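Local atomic coordinates of possible substrate binding protein of ABC transporter system (Rhodopseudomonas palustris, PDB entry 3N0X), a protein that probably binds an amino acid or similar small ligand in the periplasm and delivers it to an ABC transporter of the branched-chain amino acid type. Residues A134-K139 against E251-Y256; Q140-A145 against K202-V207; R191-L196 against K225-E230; I229-G234 against K245-M250. One frame throughout, in Å; residues are numbered along the deposited sequence.

All four contacts belong to the lobe built on the parallel sheet 171-178, 142-149, 202-207, 229-233. Interaction 2 lies within the sheet, joining its two central strands by backbone hydrogen bonds. The other three have no hydrogen bond across them and rest on side chains packed against side chains and backbone. Interaction 1, nearest the centre of the chain, packs helix 126-137 on strand 251-254, and Ile137 goes on to touch interaction 2. Interactions 3 and 4 share strand 229-233, which hydrogen-bonds to 202-207: helix 186-196 packs on Ile229, and the loop 245-250 lies on its later part. All are mainly buried, though interactions 2 and 3 reach exposed lysine and arginine side chains.

Interaction 1 of 4, residues A134-K139 against E251-Y256; sequences AVAIGK and EGATYY
Ala136 and Ile137, in the last turn of helix 126-137, pack on Gly252 and Ala253 of strand 251-254, a small buried helix-on-strand contact in the periplasmic binding protein fold. It is apolar, with no hydrogen bond from one segment to the other. Small residues let the backbones come close: the CA atoms of Ala136 and Ala253 are 6.2 Å apart, and their methyls meet, Ala136 CB to Ala253 CB at 4.1 Å. Ala136 CB also lies 4.1 Å from Gly252 O, so one methyl rests on both a side chain and a peptide.

Ile137 covers the earlier part of the strand with CG2, which is 4.3 Å from Gly252 CA and near Glu251 O. Its chi1 of 72° puts CG1 between the backbone N and the carbonyl carbon, while CG2 stands anti to the carbonyl carbon.

The helix ends here. Gly138 N still bonds to Ala134 O at 2.8 Å, and Lys139 folds back so that NZ donates to Ala136 O at 3.0 Å, tilted 29° from the carbonyl plane. A positive charge at this C-terminal end would probably suit the helix dipole. The carboxylate of Glu251 turns instead to His341 and Lys343.

Asn133, one turn earlier on the helix, accepts a hydrogen bond from Ala253 N through OD1. Strand 251-254 pairs antiparallel with strand 335-345, whose His341 also touches Ala136, while Ala134 and Ile137 lean on Phe161 of helix 152-165.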
loop_
_atom_site.group_PDB
_atom_site.type_symbol
_atom_site.label_atom_id
_atom_site.label_comp_id
_atom_site.label_asym_id
_atom_site.label_seq_id
_atom_site.Cartn_x
_atom_site.Cartn_y
_atom_site.Cartn_z
ATOM N N ALA A 134 10.663 -9.083 -2.782
ATOM C CA ALA A 134 11.394 -10.204 -3.375
ATOM C C ALA A 134 12.130 -9.777 -4.633
ATOM O O ALA A 134 13.291 -10.143 -4.842
ATOM C CB ALA A 134 10.439 -11.374 -3.685
ATOM N N VAL A 135 11.465 -8.990 -5.492
ATOM C CA VAL A 135 12.059 -8.505 -6.721
ATOM C C VAL A 135 13.202 -7.516 -6.393
ATOM O O VAL A 135 14.247 -7.513 -7.091
ATOM C CB VAL A 135 10.973 -7.863 -7.630
ATOM C CG1 VAL A 135 11.590 -7.087 -8.794
ATOM C CG2 VAL A 135 9.986 -8.958 -8.097
ATOM N N ALA A 136 13.044 -6.725 -5.332
ATOM C CA ALA A 136 14.070 -5.774 -4.953
ATOM C C ALA A 136 15.364 -6.489 -4.525
ATOM O O ALA A 136 16.452 -6.159 -5.031
ATOM C CB ALA A 136 13.577 -4.884 -3.794
ATOM N N ILE A 137 15.250 -7.475 -3.628
ATOM C CA ILE A 137 16.449 -8.026 -2.996
ATOM C C ILE A 137 16.934 -9.353 -3.567
ATOM O O ILE A 137 18.034 -9.788 -3.293
ATOM C CB ILE A 137 16.268 -8.143 -1.467
ATOM C CG1 ILE A 137 15.295 -9.278 -1.081
ATOM C CG2 ILE A 137 15.786 -6.782 -0.890
ATOM C CD1 ILE A 137 15.169 -9.502 0.466
ATOM N N GLY A 138 16.087 -10.008 -4.338
ATOM C CA GLY A 138 16.432 -11.310 -4.917
ATOM C C GLY A 138 17.303 -11.211 -6.147
ATOM O O GLY A 138 16.920 -10.631 -7.158
ATOM N N LYS A 139 18.496 -11.762 -6.069
ATOM C CA LYS A 139 19.396 -11.791 -7.226
ATOM C C LYS A 139 20.231 -13.053 -7.121
ATOM O O LYS A 139 20.299 -13.712 -6.065
ATOM C CB LYS A 139 20.348 -10.577 -7.203
ATOM C CG LYS A 139 19.691 -9.183 -6.962
ATOM C CD LYS A 139 18.905 -8.630 -8.154
ATOM C CE LYS A 139 17.857 -7.611 -7.707
ATOM N NZ LYS A 139 18.452 -6.303 -7.237
ATOM N N GLU A 251 18.139 -2.560 2.932
ATOM C CA GLU A 251 17.363 -2.444 1.729
ATOM C C GLU A 251 16.065 -3.232 1.807
ATOM O O GLU A 251 15.941 -4.203 2.528
ATOM C CB GLU A 251 18.148 -2.939 0.525
ATOM C CG GLU A 251 19.424 -2.136 0.281
ATOM C CD GLU A 251 20.199 -2.488 -0.976
ATOM O OE1 GLU A 251 19.687 -3.228 -1.867
ATOM O OE2 GLU A 251 21.353 -1.989 -1.054
ATOM N N GLY A 252 15.125 -2.824 0.982
ATOM C CA GLY A 252 13.824 -3.410 0.875
ATOM C C GLY A 252 13.052 -2.719 -0.208
ATOM O O GLY A 252 13.629 -1.921 -0.989
ATOM N N ALA A 253 11.735 -2.937 -0.207
ATOM C CA ALA A 253 10.865 -2.190 -1.092
ATOM C C ALA A 253 9.743 -1.528 -0.346
ATOM O O ALA A 253 9.306 -2.012 0.689
ATOM C CB ALA A 253 10.285 -3.108 -2.182
ATOM N N THR A 254 9.299 -0.394 -0.889
ATOM C CA THR A 254 8.237 0.409 -0.313
ATOM C C THR A 254 7.194 0.857 -1.337
ATOM O O THR A 254 7.468 1.031 -2.530
ATOM C CB THR A 254 8.816 1.649 0.445
ATOM O OG1 THR A 254 7.785 2.197 1.298
ATOM C CG2 THR A 254 9.421 2.696 -0.517
ATOM N N TYR A 255 5.990 1.085 -0.828
ATOM C CA TYR A 255 4.893 1.634 -1.626
ATOM C C TYR A 255 5.165 3.095 -2.027
ATOM O O TYR A 255 4.771 3.541 -3.100
ATOM C CB TYR A 255 3.602 1.548 -0.766
ATOM C CG TYR A 255 2.422 2.411 -1.210
ATOM C CD1 TYR A 255 1.650 2.104 -2.335
ATOM C CD2 TYR A 255 2.062 3.497 -0.473
ATOM C CE1 TYR A 255 0.561 2.891 -2.704
ATOM C CE2 TYR A 255 1.027 4.317 -0.872
ATOM C CZ TYR A 255 0.248 3.991 -1.960
ATOM O OH TYR A 255 -0.825 4.789 -2.307
ATOM N N TYR A 256 5.789 3.848 -1.136
ATOM C CA TYR A 256 5.985 5.277 -1.317
ATOM C C TYR A 256 7.016 5.824 -0.335
ATOM O O TYR A 256 7.144 5.344 0.784
ATOM C CB TYR A 256 4.667 6.034 -1.113
ATOM C CG TYR A 256 4.712 7.539 -1.419
ATOM C CD1 TYR A 256 4.687 8.029 -2.734
ATOM C CD2 TYR A 256 4.733 8.470 -0.384
ATOM C CE1 TYR A 256 4.696 9.402 -2.977
ATOM C CE2 TYR A 256 4.742 9.821 -0.616
ATOM C CZ TYR A 256 4.757 10.282 -1.934
ATOM O OH TYR A 256 4.765 11.646 -2.132
#

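Interaction 2 of 4, residues Q140-A145 against K202-V207; sequences QGVTIA and KKIIWV
Gly141 opens a parallel strand pair, with its O accepting Lys202 N at 2.9 Å. Strands 142-149 and 202-207 are the two central strands of a four-stranded parallel sheet in an alternating beta/alpha lobe, joined through helix 152-165, strand 171-178 and helix 186-196. The positive phi of Gly141 (86°) belongs to the turn that leads in.

Val142 pairs with Lys202, but its side chain reaches further along the neighbour: CG1, anti to the backbone N, meets Ile204 CD1 at 3.7 Å, the two chains crossing obliquely. Thr143 follows on the opposite face, beside Lys203. Its N donates to Lys202 O at 2.9 Å and its O takes Ile204 N at 3.0 Å. A water adds a second link at this exposed end, 2.7 Å from Thr143 OG1 and 2.9 Å from Lys202 O, to which it can donate. Lys203 sends NZ away to Tyr227 O.

Ile144 returns to the face of Val142. Its CG1 lies alongside Ile204 CB, both side chains pointing the same way, and CG2 reaches over to Trp206 CB. Phe161 and Leu165 of helix 152-165 cover this face, and the Trp206 indole stacks on Phe161. Ala145 turns to the other face, where Leu192 and Leu196 of helix 186-196 lie on the sheet.

At Ala145 the N donates to Ile204 O at 3.0 Å, while the O accepts Trp206 N at 2.9 Å and the CA-H of Ile205.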
loop_
_atom_site.group_PDB
_atom_site.type_symbol
_atom_site.label_atom_id
_atom_site.label_comp_id
_atom_site.label_asym_id
_atom_site.label_seq_id
_atom_site.Cartn_x
_atom_site.Cartn_y
_atom_site.Cartn_z
ATOM N N GLN A 140 20.908 -13.379 -8.213
ATOM C CA GLN A 140 21.859 -14.464 -8.174
ATOM C C GLN A 140 22.926 -14.152 -7.108
ATOM O O GLN A 140 23.358 -13.007 -6.946
ATOM C CB GLN A 140 22.518 -14.598 -9.562
ATOM C CG GLN A 140 23.313 -15.853 -9.690
ATOM C CD GLN A 140 22.436 -17.102 -9.613
ATOM O OE1 GLN A 140 21.534 -17.292 -10.439
ATOM N NE2 GLN A 140 22.700 -17.955 -8.624
ATOM N N GLY A 141 23.346 -15.146 -6.358
ATOM C CA GLY A 141 24.338 -14.911 -5.294
ATOM C C GLY A 141 23.781 -14.459 -3.944
ATOM O O GLY A 141 24.547 -14.048 -3.053
ATOM N N VAL A 142 22.462 -14.527 -3.801
ATOM C CA VAL A 142 21.780 -14.157 -2.564
ATOM C C VAL A 142 21.019 -15.360 -1.991
ATOM O O VAL A 142 20.335 -16.078 -2.729
ATOM C CB VAL A 142 20.774 -13.030 -2.827
ATOM C CG1 VAL A 142 19.936 -12.724 -1.576
ATOM C CG2 VAL A 142 21.490 -11.753 -3.326
ATOM N N THR A 143 21.142 -15.562 -0.668
ATOM C CA THR A 143 20.356 -16.555 0.063
ATOM C C THR A 143 19.573 -15.809 1.124
ATOM O O THR A 143 20.143 -14.970 1.821
ATOM C CB THR A 143 21.248 -17.626 0.719
ATOM O OG1 THR A 143 22.075 -18.209 -0.317
ATOM C CG2 THR A 143 20.403 -18.741 1.399
ATOM N N ILE A 144 18.281 -16.152 1.249
ATOM C CA ILE A 144 17.354 -15.489 2.124
ATOM C C ILE A 144 16.753 -16.487 3.120
ATOM O O ILE A 144 16.494 -17.645 2.793
ATOM C CB ILE A 144 16.242 -14.813 1.300
ATOM C CG1 ILE A 144 16.883 -13.664 0.520
ATOM C CG2 ILE A 144 15.112 -14.271 2.197
ATOM C CD1 ILE A 144 16.125 -13.204 -0.616
ATOM N N ALA A 145 16.579 -16.039 4.372
ATOM C CA ALA A 145 15.719 -16.705 5.328
ATOM C C ALA A 145 14.636 -15.716 5.700
ATOM O O ALA A 145 14.920 -14.508 5.882
ATOM C CB ALA A 145 16.490 -17.093 6.620
ATOM N N LYS A 202 25.876 -13.443 -0.537
ATOM C CA LYS A 202 25.190 -12.534 0.357
ATOM C C LYS A 202 24.066 -13.267 1.060
ATOM O O LYS A 202 23.383 -14.089 0.446
ATOM C CB LYS A 202 24.609 -11.365 -0.445
ATOM C CG LYS A 202 23.929 -10.283 0.386
ATOM C CD LYS A 202 23.427 -9.049 -0.443
ATOM C CE LYS A 202 24.587 -8.201 -0.887
ATOM N NZ LYS A 202 24.090 -6.879 -1.401
ATOM N N LYS A 203 23.886 -12.965 2.332
ATOM C CA LYS A 203 22.874 -13.614 3.170
ATOM C C LYS A 203 21.989 -12.551 3.787
ATOM O O LYS A 203 22.499 -11.579 4.349
ATOM C CB LYS A 203 23.550 -14.427 4.245
ATOM C CG LYS A 203 24.374 -15.610 3.714
ATOM C CD LYS A 203 25.825 -15.350 3.768
ATOM C CE LYS A 203 26.354 -15.436 5.166
ATOM N NZ LYS A 203 27.792 -14.974 5.257
ATOM N N ILE A 204 20.681 -12.743 3.680
ATOM C CA ILE A 204 19.690 -11.757 4.112
ATOM C C ILE A 204 18.567 -12.439 4.889
ATOM O O ILE A 204 18.071 -13.485 4.449
ATOM C CB ILE A 204 19.058 -11.023 2.921
ATOM C CG1 ILE A 204 20.131 -10.415 1.987
ATOM C CG2 ILE A 204 18.088 -9.903 3.421
ATOM C CD1 ILE A 204 19.548 -9.779 0.685
ATOM N N ILE A 205 18.197 -11.875 6.026
ATOM C CA ILE A 205 16.969 -12.253 6.746
ATOM C C ILE A 205 15.959 -11.201 6.321
ATOM O O ILE A 205 16.162 -10.002 6.599
ATOM C CB ILE A 205 17.134 -12.253 8.293
ATOM C CG1 ILE A 205 18.154 -13.332 8.706
ATOM C CG2 ILE A 205 15.773 -12.424 8.960
ATOM C CD1 ILE A 205 18.608 -13.200 10.149
ATOM N N TRP A 206 14.859 -11.628 5.699
ATOM C CA TRP A 206 13.770 -10.725 5.317
ATOM C C TRP A 206 12.631 -10.920 6.315
ATOM O O TRP A 206 12.175 -12.045 6.545
ATOM C CB TRP A 206 13.303 -10.950 3.865
ATOM C CG TRP A 206 12.271 -9.974 3.467
ATOM C CD1 TRP A 206 12.494 -8.683 3.126
ATOM C CD2 TRP A 206 10.852 -10.172 3.360
ATOM N NE1 TRP A 206 11.310 -8.046 2.821
ATOM C CE2 TRP A 206 10.281 -8.931 2.942
ATOM C CE3 TRP A 206 10.005 -11.262 3.562
ATOM C CZ2 TRP A 206 8.907 -8.769 2.733
ATOM C CZ3 TRP A 206 8.622 -11.086 3.348
ATOM C CH2 TRP A 206 8.102 -9.848 2.931
ATOM N N VAL A 207 12.188 -9.816 6.909
ATOM C CA VAL A 207 11.153 -9.839 7.923
ATOM C C VAL A 207 9.853 -9.242 7.370
ATOM O O VAL A 207 9.853 -8.198 6.664
ATOM C CB VAL A 207 11.608 -9.051 9.140
ATOM C CG1 VAL A 207 10.545 -9.103 10.274
ATOM C CG2 VAL A 207 12.946 -9.607 9.682
HETATM O O HOH W 1 24.092 -16.560 -0.858
#

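Interaction 3 of 4, residues R191-L196 against K225-E230; sequences RLFDAL and KRYGIE
Phe193 on helix 186-196 and Ile229 of strand 229-233 carry this contact, with Leu196 and Tyr227 beside them. It joins the helix that precedes strand 202-207 to the outermost strand of the parallel sheet and the 3-10 turn leading into it.

The apolar part centres on the CD1 methyl of Ile229. With chi2 at 166°, CD1 stands anti to CA and lies against the helix, 3.7 Å from Phe193 CA and 3.8 Å from Phe193 CD1. The same methyl meets Leu196 CB at 3.8 Å, and the other branch of Ile229, CG2, lies 4.0 Å from Leu196 CD1. Ile229 thus sits across two residues one helical turn apart.

The aromatic part is an oblique pair. The rings of Phe193 and Tyr227 have centroids 5.3 Å apart and planes at 43°, and Phe193 CD2 comes to 3.4 Å from Tyr227 CE2. Tyr227 reaches past to the helix with OH, which bonds to Gln190.

Polar atoms stay at the margin. Arg226, in one of two modelled positions, brings NH2 near Phe193 CE2, a contact to read with caution. In that position its guanidinium plane stands 90° from the Phe193 ring, and Tyr227 CE2 lies over the centre of the guanidinium.

No hydrogen bond ties the two segments, so the contact probably depends on shape and on exclusion of water from Phe193, Leu196 and Ile229; Ile205 of strand 202-207 touches all three and continues the same apolar layer.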
loop_
_atom_site.group_PDB
_atom_site.type_symbol
_atom_site.label_atom_id
_atom_site.label_comp_id
_atom_site.label_asym_id
_atom_site.label_seq_id
_atom_site.Cartn_x
_atom_site.Cartn_y
_atom_site.Cartn_z
ATOM N N ARG A 191 18.302 -19.557 15.139
ATOM C CA ARG A 191 17.967 -20.498 14.067
ATOM C C ARG A 191 18.195 -19.858 12.706
ATOM O O ARG A 191 18.713 -20.497 11.775
ATOM C CB ARG A 191 16.529 -21.019 14.186
ATOM C CG ARG A 191 16.296 -21.857 15.467
ATOM C CD ARG A 191 15.040 -22.696 15.338
ATOM N NE ARG A 191 13.809 -21.917 15.215
ATOM C CZ ARG A 191 13.116 -21.439 16.250
ATOM N NH1 ARG A 191 13.563 -21.631 17.489
ATOM N NH2 ARG A 191 11.993 -20.754 16.056
ATOM N N LEU A 192 17.769 -18.606 12.572
ATOM C CA LEU A 192 17.963 -17.876 11.318
ATOM C C LEU A 192 19.438 -17.688 11.013
ATOM O O LEU A 192 19.892 -17.915 9.885
ATOM C CB LEU A 192 17.230 -16.524 11.377
ATOM C CG LEU A 192 15.701 -16.587 11.409
ATOM C CD1 LEU A 192 15.152 -15.262 11.902
ATOM C CD2 LEU A 192 15.118 -16.926 10.029
ATOM N N PHE A 193 20.200 -17.285 12.017
ATOM C CA PHE A 193 21.644 -17.109 11.815
ATOM C C PHE A 193 22.293 -18.438 11.451
ATOM O O PHE A 193 23.114 -18.503 10.515
ATOM C CB PHE A 193 22.334 -16.575 13.071
ATOM C CG PHE A 193 21.896 -15.222 13.503
ATOM C CD1 PHE A 193 21.229 -14.357 12.673
ATOM C CD2 PHE A 193 22.195 -14.790 14.785
ATOM C CE1 PHE A 193 20.849 -13.108 13.095
ATOM C CE2 PHE A 193 21.807 -13.526 15.207
ATOM C CZ PHE A 193 21.147 -12.688 14.367
ATOM N N ASP A 194 21.933 -19.506 12.170
ATOM C CA ASP A 194 22.522 -20.827 11.881
ATOM C C ASP A 194 22.169 -21.341 10.482
ATOM O O ASP A 194 23.002 -21.991 9.823
ATOM C CB ASP A 194 22.157 -21.858 12.944
ATOM C CG ASP A 194 22.835 -21.574 14.281
ATOM O OD1 ASP A 194 23.769 -20.719 14.363
ATOM O OD2 ASP A 194 22.411 -22.197 15.274
ATOM N N ALA A 195 20.974 -21.001 10.000
ATOM C CA ALA A 195 20.543 -21.351 8.654
ATOM C C ALA A 195 21.291 -20.632 7.515
ATOM O O ALA A 195 21.223 -21.059 6.360
ATOM C CB ALA A 195 19.028 -21.092 8.491
ATOM N N LEU A 196 21.927 -19.504 7.823
ATOM C CA LEU A 196 22.606 -18.718 6.831
ATOM C C LEU A 196 24.134 -18.614 6.964
ATOM O O LEU A 196 24.798 -18.319 5.973
ATOM C CB LEU A 196 22.031 -17.315 6.849
ATOM C CG LEU A 196 20.605 -17.131 6.391
ATOM C CD1 LEU A 196 20.217 -15.624 6.669
ATOM C CD2 LEU A 196 20.370 -17.507 4.913
ATOM N N LYS A 225 25.750 -8.981 11.505
ATOM C CA LYS A 225 26.928 -8.720 10.693
ATOM C C LYS A 225 28.094 -9.626 11.054
ATOM O O LYS A 225 28.924 -9.931 10.184
ATOM C CB LYS A 225 27.342 -7.245 10.752
ATOM C CG LYS A 225 28.482 -6.849 9.795
ATOM N N ARG A 226 28.155 -10.113 12.299
ATOM C CA ARG A 226 29.249 -11.008 12.672
ATOM C C ARG A 226 29.198 -12.343 11.914
ATOM O O ARG A 226 30.214 -13.041 11.785
ATOM C CB ARG A 226 29.281 -11.232 14.176
ATOM C CG ARG A 226 28.190 -12.096 14.659
ATOM C CD ARG A 226 28.041 -12.047 16.162
ATOM N NE ARG A 226 26.689 -12.430 16.559
ATOM C CZ ARG A 226 26.340 -13.582 17.150
ATOM N NH1 ARG A 226 27.245 -14.530 17.433
ATOM N NH2 ARG A 226 25.055 -13.787 17.465
ATOM N N TYR A 227 28.022 -12.681 11.378
ATOM C CA TYR A 227 27.871 -13.856 10.518
ATOM C C TYR A 227 27.806 -13.500 9.036
ATOM O O TYR A 227 27.533 -14.366 8.208
ATOM C CB TYR A 227 26.577 -14.559 10.841
ATOM C CG TYR A 227 26.530 -15.154 12.208
ATOM C CD1 TYR A 227 27.344 -16.211 12.532
ATOM C CD2 TYR A 227 25.645 -14.693 13.149
ATOM C CE1 TYR A 227 27.293 -16.798 13.776
ATOM C CE2 TYR A 227 25.568 -15.294 14.386
ATOM C CZ TYR A 227 26.410 -16.341 14.681
ATOM O OH TYR A 227 26.349 -16.926 15.922
ATOM N N GLY A 228 28.038 -12.236 8.708
ATOM C CA GLY A 228 27.883 -11.729 7.371
ATOM C C GLY A 228 26.440 -11.769 6.893
ATOM O O GLY A 228 26.180 -11.981 5.709
ATOM N N ILE A 229 25.502 -11.530 7.803
ATOM C CA ILE A 229 24.078 -11.495 7.470
ATOM C C ILE A 229 23.544 -10.074 7.544
ATOM O O ILE A 229 23.866 -9.341 8.504
ATOM C CB ILE A 229 23.285 -12.413 8.432
ATOM C CG1 ILE A 229 23.748 -13.848 8.314
ATOM C CG2 ILE A 229 21.765 -12.315 8.193
ATOM C CD1 ILE A 229 23.267 -14.782 9.464
ATOM N N GLU A 230 22.726 -9.703 6.558
ATOM C CA GLU A 230 22.037 -8.414 6.470
ATOM C C GLU A 230 20.591 -8.621 6.837
ATOM O O GLU A 230 20.043 -9.692 6.571
ATOM C CB GLU A 230 21.996 -7.918 5.008
ATOM C CG GLU A 230 23.246 -7.319 4.460
ATOM C CD GLU A 230 22.975 -6.617 3.139
ATOM O OE1 GLU A 230 22.105 -5.703 3.115
ATOM O OE2 GLU A 230 23.614 -7.000 2.130
#

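Interaction 4 of 4, residues I229-G234 against K245-M250; sequences IELSTG and KRLPGM
Leu231 and Leu247 meet at about a right angle, CD1 of Leu231 to CD2 of Leu247 at 4.2 Å, where the loop before strand 251-254 lies on the outermost strand, 229-233, of the parallel sheet. The loop turns there through a type II beta turn, Leu247 to Met250, closed by Met250 N to Leu247 O at 3.1 Å. Gly249 takes the positive phi this turn needs. Leu216 of helix 215-221 touches both leucines, and a glycerol, probably from the crystallisation liquor, bonds to Leu231 N.

Met250, a selenomethionine, provides most of the rest, in one of two modelled conformers, so its finer contacts are tentative. Its side chain lies over the strand backbone, CG 3.3 Å from Leu231 O and 3.9 Å from Ser232 CA.

Ser232 points its side chain the other way, OG bonding to Glu251 O. Thr233 uses OG1, anti to its N, to reach Val207 O on the neighbouring strand. Its N is buried here without a partner in the model, and in this conformer of Met250 a bend at chi3 of 65° places CE against Thr233, 3.8 Å from CG2.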
loop_
_atom_site.group_PDB
_atom_site.type_symbol
_atom_site.label_atom_id
_atom_site.label_comp_id
_atom_site.label_asym_id
_atom_site.label_seq_id
_atom_site.Cartn_x
_atom_site.Cartn_y
_atom_site.Cartn_z
ATOM N N ILE A 229 25.502 -11.530 7.803
ATOM C CA ILE A 229 24.078 -11.495 7.470
ATOM C C ILE A 229 23.544 -10.074 7.544
ATOM O O ILE A 229 23.866 -9.341 8.504
ATOM C CB ILE A 229 23.285 -12.413 8.432
ATOM C CG1 ILE A 229 23.748 -13.848 8.314
ATOM C CG2 ILE A 229 21.765 -12.315 8.193
ATOM C CD1 ILE A 229 23.267 -14.782 9.464
ATOM N N GLU A 230 22.726 -9.703 6.558
ATOM C CA GLU A 230 22.037 -8.414 6.470
ATOM C C GLU A 230 20.591 -8.621 6.837
ATOM O O GLU A 230 20.043 -9.692 6.571
ATOM C CB GLU A 230 21.996 -7.918 5.008
ATOM C CG GLU A 230 23.246 -7.319 4.460
ATOM C CD GLU A 230 22.975 -6.617 3.139
ATOM O OE1 GLU A 230 22.105 -5.703 3.115
ATOM O OE2 GLU A 230 23.614 -7.000 2.130
ATOM N N LEU A 231 19.955 -7.614 7.421
ATOM C CA LEU A 231 18.519 -7.637 7.659
ATOM C C LEU A 231 17.830 -6.829 6.586
ATOM O O LEU A 231 18.418 -5.908 6.024
ATOM C CB LEU A 231 18.173 -7.008 9.001
ATOM C CG LEU A 231 18.779 -7.612 10.270
ATOM C CD1 LEU A 231 18.234 -6.867 11.533
ATOM C CD2 LEU A 231 18.573 -9.147 10.359
ATOM N N SER A 232 16.606 -7.212 6.259
ATOM C CA SER A 232 15.784 -6.541 5.261
ATOM C C SER A 232 14.331 -6.583 5.686
ATOM O O SER A 232 13.871 -7.537 6.303
ATOM C CB SER A 232 15.972 -7.183 3.872
ATOM O OG SER A 232 15.169 -6.614 2.823
ATOM N N THR A 233 13.590 -5.525 5.361
ATOM C CA THR A 233 12.158 -5.518 5.556
ATOM C C THR A 233 11.559 -4.468 4.603
ATOM O O THR A 233 12.291 -3.642 3.991
ATOM C CB THR A 233 11.785 -5.263 7.026
ATOM O OG1 THR A 233 10.415 -5.585 7.252
ATOM C CG2 THR A 233 12.073 -3.795 7.416
ATOM N N GLY A 234 10.241 -4.462 4.484
ATOM C CA GLY A 234 9.565 -3.450 3.660
ATOM C C GLY A 234 9.604 -2.056 4.264
ATOM O O GLY A 234 9.909 -1.860 5.447
ATOM N N LYS A 245 16.296 4.120 11.616
ATOM C CA LYS A 245 17.561 4.823 11.801
ATOM C C LYS A 245 18.621 3.956 12.496
ATOM O O LYS A 245 19.807 4.265 12.435
ATOM C CB LYS A 245 17.344 6.168 12.538
ATOM C CG LYS A 245 16.541 7.145 11.681
ATOM C CD LYS A 245 16.113 8.421 12.442
ATOM C CE LYS A 245 17.262 9.291 12.821
ATOM N NZ LYS A 245 16.806 10.527 13.519
ATOM N N ARG A 246 18.194 2.863 13.127
ATOM C CA ARG A 246 19.100 1.864 13.699
ATOM C C ARG A 246 19.613 0.830 12.677
ATOM O O ARG A 246 20.441 -0.014 13.044
ATOM C CB ARG A 246 18.384 1.123 14.839
ATOM C CG ARG A 246 18.266 1.939 16.161
ATOM C CD ARG A 246 19.333 1.540 17.202
ATOM N NE ARG A 246 19.087 0.198 17.764
ATOM C CZ ARG A 246 19.714 -0.930 17.402
ATOM N NH1 ARG A 246 20.674 -0.934 16.472
ATOM N NH2 ARG A 246 19.378 -2.074 17.982
ATOM N N LEU A 247 19.186 0.947 11.405
ATOM C CA LEU A 247 19.478 -0.038 10.347
ATOM C C LEU A 247 20.119 0.605 9.098
ATOM O O LEU A 247 19.600 0.461 7.978
ATOM C CB LEU A 247 18.170 -0.752 9.968
ATOM C CG LEU A 247 17.394 -1.454 11.098
ATOM C CD1 LEU A 247 15.926 -1.736 10.735
ATOM C CD2 LEU A 247 18.162 -2.717 11.431
ATOM N N PRO A 248 21.210 1.356 9.270
ATOM C CA PRO A 248 21.811 2.001 8.122
ATOM C C PRO A 248 22.140 1.009 7.004
ATOM O O PRO A 248 22.673 -0.066 7.267
ATOM C CB PRO A 248 23.085 2.633 8.702
ATOM C CG PRO A 248 23.343 1.871 9.932
ATOM C CD PRO A 248 22.017 1.568 10.486
ATOM N N GLY A 249 21.796 1.361 5.771
ATOM C CA GLY A 249 22.124 0.557 4.611
ATOM C C GLY A 249 21.113 -0.550 4.328
ATOM O O GLY A 249 21.251 -1.247 3.329
HETATM N N MSE A 250 20.122 -0.715 5.201
HETATM C CA MSE A 250 19.106 -1.740 4.993
HETATM C C MSE A 250 18.396 -1.482 3.674
HETATM O O MSE A 250 18.035 -0.336 3.347
HETATM C CB MSE A 250 18.075 -1.775 6.113
HETATM C CG MSE A 250 17.052 -2.893 5.925
HETATM SE SE MSE A 250 16.032 -3.241 7.512
HETATM C CE MSE A 250 15.192 -1.647 7.588
#